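Local coordinates for protein ribosomal RNA small subunit methyltransferase D (Haemophilus influenzae, PDB 2IFT) that probably methylates the N2 position of guanosine 966 in 16S rRNA of the assembled 30S particle, using S-adenosyl-L-methionine as methyl donor, at residues I15-W20 / G68-S73. Residues are numbered along the deposited sequence; the frame is centred on the assembly and turned at random.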
ATOM      1  N   ILE A  15      15.695   3.137   0.349  1.00 42.60           N
ATOM      2  CA  ILE A  15      14.714   4.019   0.966  1.00 40.71           C
ATOM      3  C   ILE A  15      15.086   5.466   0.670  1.00 41.22           C
ATOM      4  O   ILE A  15      16.200   5.896   0.956  1.00 41.05           O
ATOM      5  CB  ILE A  15      14.683   3.783   2.482  1.00 40.35           C
ATOM      6  CG1 ILE A  15      14.263   2.339   2.755  1.00 39.84           C
ATOM      7  CG2 ILE A  15      13.747   4.773   3.157  1.00 39.97           C
ATOM      8  CD1 ILE A  15      14.425   1.916   4.191  1.00 42.31           C
ATOM      9  N   ILE A  16      14.144   6.212   0.102  1.00 40.99           N
ATOM     10  CA  ILE A  16      14.374   7.606  -0.269  1.00 40.80           C
ATOM     11  C   ILE A  16      14.190   8.649   0.841  1.00 39.32           C
ATOM     12  O   ILE A  16      14.888   9.661   0.865  1.00 38.29           O
ATOM     13  CB  ILE A  16      13.478   7.990  -1.489  1.00 42.73           C
ATOM     14  CG1 ILE A  16      14.340   8.125  -2.749  1.00 45.26           C
ATOM     15  CG2 ILE A  16      12.738   9.298  -1.227  1.00 42.62           C
ATOM     16  CD1 ILE A  16      15.131   6.880  -3.111  1.00 47.76           C
ATOM     17  N   ALA A  17      13.261   8.416   1.757  1.00 37.72           N
ATOM     18  CA  ALA A  17      13.034   9.386   2.817  1.00 35.96           C
ATOM     19  C   ALA A  17      12.801   8.755   4.177  1.00 35.85           C
ATOM     20  O   ALA A  17      12.700   7.537   4.303  1.00 33.55           O
ATOM     21  CB  ALA A  17      11.864  10.275   2.453  1.00 36.44           C
ATOM     22  N   GLY A  18      12.717   9.603   5.197  1.00 37.17           N
ATOM     23  CA  GLY A  18      12.506   9.121   6.547  1.00 36.59           C
ATOM     24  C   GLY A  18      13.813   8.785   7.238  1.00 37.23           C
ATOM     25  O   GLY A  18      14.895   9.104   6.740  1.00 36.94           O
ATOM     26  N   LEU A  19      13.700   8.118   8.382  1.00 37.29           N
ATOM     27  CA  LEU A  19      14.842   7.728   9.191  1.00 38.41           C
ATOM     28  C   LEU A  19      15.823   6.812   8.494  1.00 39.34           C
ATOM     29  O   LEU A  19      17.026   6.877   8.752  1.00 38.98           O
ATOM     30  CB  LEU A  19      14.372   7.019  10.455  1.00 39.12           C
ATOM     31  CG  LEU A  19      13.203   7.628  11.218  1.00 40.00           C
ATOM     32  CD1 LEU A  19      13.115   6.950  12.580  1.00 38.76           C
ATOM     33  CD2 LEU A  19      13.395   9.137  11.370  1.00 41.69           C
ATOM     34  N   TRP A  20      15.311   5.947   7.626  1.00 39.70           N
ATOM     35  CA  TRP A  20      16.168   4.998   6.935  1.00 39.44           C
ATOM     36  C   TRP A  20      16.516   5.396   5.518  1.00 38.35           C
ATOM     37  O   TRP A  20      16.958   4.564   4.725  1.00 38.22           O
ATOM     38  CB  TRP A  20      15.516   3.614   6.931  1.00 42.30           C
ATOM     39  CG  TRP A  20      14.984   3.207   8.267  1.00 44.70           C
ATOM     40  CD1 TRP A  20      15.512   3.510   9.490  1.00 45.84           C
ATOM     41  CD2 TRP A  20      13.833   2.398   8.518  1.00 45.81           C
ATOM     42  NE1 TRP A  20      14.761   2.938  10.489  1.00 47.07           N
ATOM     43  CE2 TRP A  20      13.723   2.245   9.919  1.00 46.86           C
ATOM     44  CE3 TRP A  20      12.883   1.780   7.696  1.00 46.56           C
ATOM     45  CZ2 TRP A  20      12.701   1.503  10.518  1.00 47.54           C
ATOM     46  CZ3 TRP A  20      11.865   1.041   8.291  1.00 47.88           C
ATOM     47  CH2 TRP A  20      11.786   0.909   9.689  1.00 48.08           C
ATOM     48  N   GLY A  68       5.756  -0.027   1.485  1.00 17.82           N
ATOM     49  CA  GLY A  68       5.568  -0.217   2.914  1.00 17.28           C
ATOM     50  C   GLY A  68       6.761   0.192   3.759  1.00 16.92           C
ATOM     51  O   GLY A  68       6.606   0.834   4.802  1.00 13.86           O
ATOM     52  N   PHE A  69       7.957  -0.189   3.327  1.00 17.04           N
ATOM     53  CA  PHE A  69       9.155   0.180   4.070  1.00 20.09           C
ATOM     54  C   PHE A  69       9.260   1.699   4.071  1.00 21.99           C
ATOM     55  O   PHE A  69       9.592   2.306   5.089  1.00 23.03           O
ATOM     56  CB  PHE A  69      10.400  -0.436   3.430  1.00 18.89           C
ATOM     57  CG  PHE A  69      10.517  -1.920   3.642  1.00 17.98           C
ATOM     58  CD1 PHE A  69      10.743  -2.774   2.575  1.00 17.87           C
ATOM     59  CD2 PHE A  69      10.412  -2.461   4.914  1.00 19.63           C
ATOM     60  CE1 PHE A  69      10.860  -4.145   2.772  1.00 18.25           C
ATOM     61  CE2 PHE A  69      10.526  -3.831   5.120  1.00 19.45           C
ATOM     62  CZ  PHE A  69      10.750  -4.673   4.046  1.00 17.59           C
ATOM     63  N   GLU A  70       8.953   2.315   2.932  1.00 22.04           N
ATOM     64  CA  GLU A  70       9.012   3.764   2.835  1.00 23.83           C
ATOM     65  C   GLU A  70       8.111   4.350   3.913  1.00 25.04           C
ATOM     66  O   GLU A  70       8.518   5.239   4.659  1.00 26.59           O
ATOM     67  CB  GLU A  70       8.540   4.222   1.461  1.00 25.35           C
ATOM     68  CG  GLU A  70       8.998   5.610   1.076  1.00 29.33           C
ATOM     69  CD  GLU A  70      10.510   5.717   1.010  1.00 34.79           C
ATOM     70  OE1 GLU A  70      11.145   4.916   0.280  1.00 32.96           O
ATOM     71  OE2 GLU A  70      11.065   6.609   1.692  1.00 37.16           O
ATOM     72  N   ALA A  71       6.884   3.841   4.002  1.00 24.16           N
ATOM     73  CA  ALA A  71       5.936   4.314   5.004  1.00 22.70           C
ATOM     74  C   ALA A  71       6.509   4.121   6.404  1.00 22.78           C
ATOM     75  O   ALA A  71       6.348   4.976   7.280  1.00 21.13           O
ATOM     76  CB  ALA A  71       4.623   3.566   4.870  1.00 22.90           C
ATOM     77  N   LEU A  72       7.164   2.985   6.619  1.00 22.27           N
ATOM     78  CA  LEU A  72       7.772   2.715   7.912  1.00 23.13           C
ATOM     79  C   LEU A  72       8.861   3.742   8.192  1.00 23.67           C
ATOM     80  O   LEU A  72       8.896   4.345   9.260  1.00 23.57           O
ATOM     81  CB  LEU A  72       8.369   1.312   7.940  1.00 23.72           C
ATOM     82  CG  LEU A  72       7.358   0.181   8.128  1.00 24.40           C
ATOM     83  CD1 LEU A  72       8.045  -1.159   7.920  1.00 24.27           C
ATOM     84  CD2 LEU A  72       6.744   0.284   9.524  1.00 24.97           C
ATOM     85  N   SER A  73       9.739   3.951   7.221  1.00 24.65           N
ATOM     86  CA  SER A  73      10.814   4.916   7.386  1.00 27.19           C
ATOM     87  C   SER A  73      10.256   6.265   7.825  1.00 28.89           C
ATOM     88  O   SER A  73      10.882   6.976   8.605  1.00 28.28           O
ATOM     89  CB  SER A  73      11.579   5.087   6.077  1.00 26.83           C
ATOM     90  OG  SER A  73      12.583   6.081   6.209  1.00 29.50           O
TER
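Glu-70 and Ser-73, one turn apart on helix 66-73 of the Rossmann-like methyltransferase fold, hold residues 15-20, in the loop that joins strands 12-14 and 24-26 of the N-terminal hairpin, by side-chain-to-backbone hydrogen bonds. Glutamate suits its place because one carboxylate can take two successive amides: Ile-16 N donates to OE1 of Glu-70 at 3.3 Å, and Ala-17 N donates to OE2 of Glu-70 at 2.8 Å. Both oxygens are met on their syn sides, and the bend at chi2 (61°) brings the carboxylate round to the amides. Arg-74 forms a weak, long ion pair with the same group. Gly-18 has positive phi (87°), and a side chain there would collide with the Ser-73 hydroxyl. Beyond it the carbonyl of Ser-73, the last residue of the helix, accepts from Leu-19 N, with O and N 3.0 Å apart. Trp-20 adds apolar packing: Ser-73 CA lies over one face of its indole, a CH-pi contact 4.2 Å from the six-membered ring centroid, while CZ3 of Trp-20 packs on Leu-72 CB at 3.5 Å. The short Ser-73 side chain, OG anti to the backbone N (chi1 177°), brings OG doubtfully close to Ala-17 O; OG also accepts from Trp-20 N at 3.1 Å.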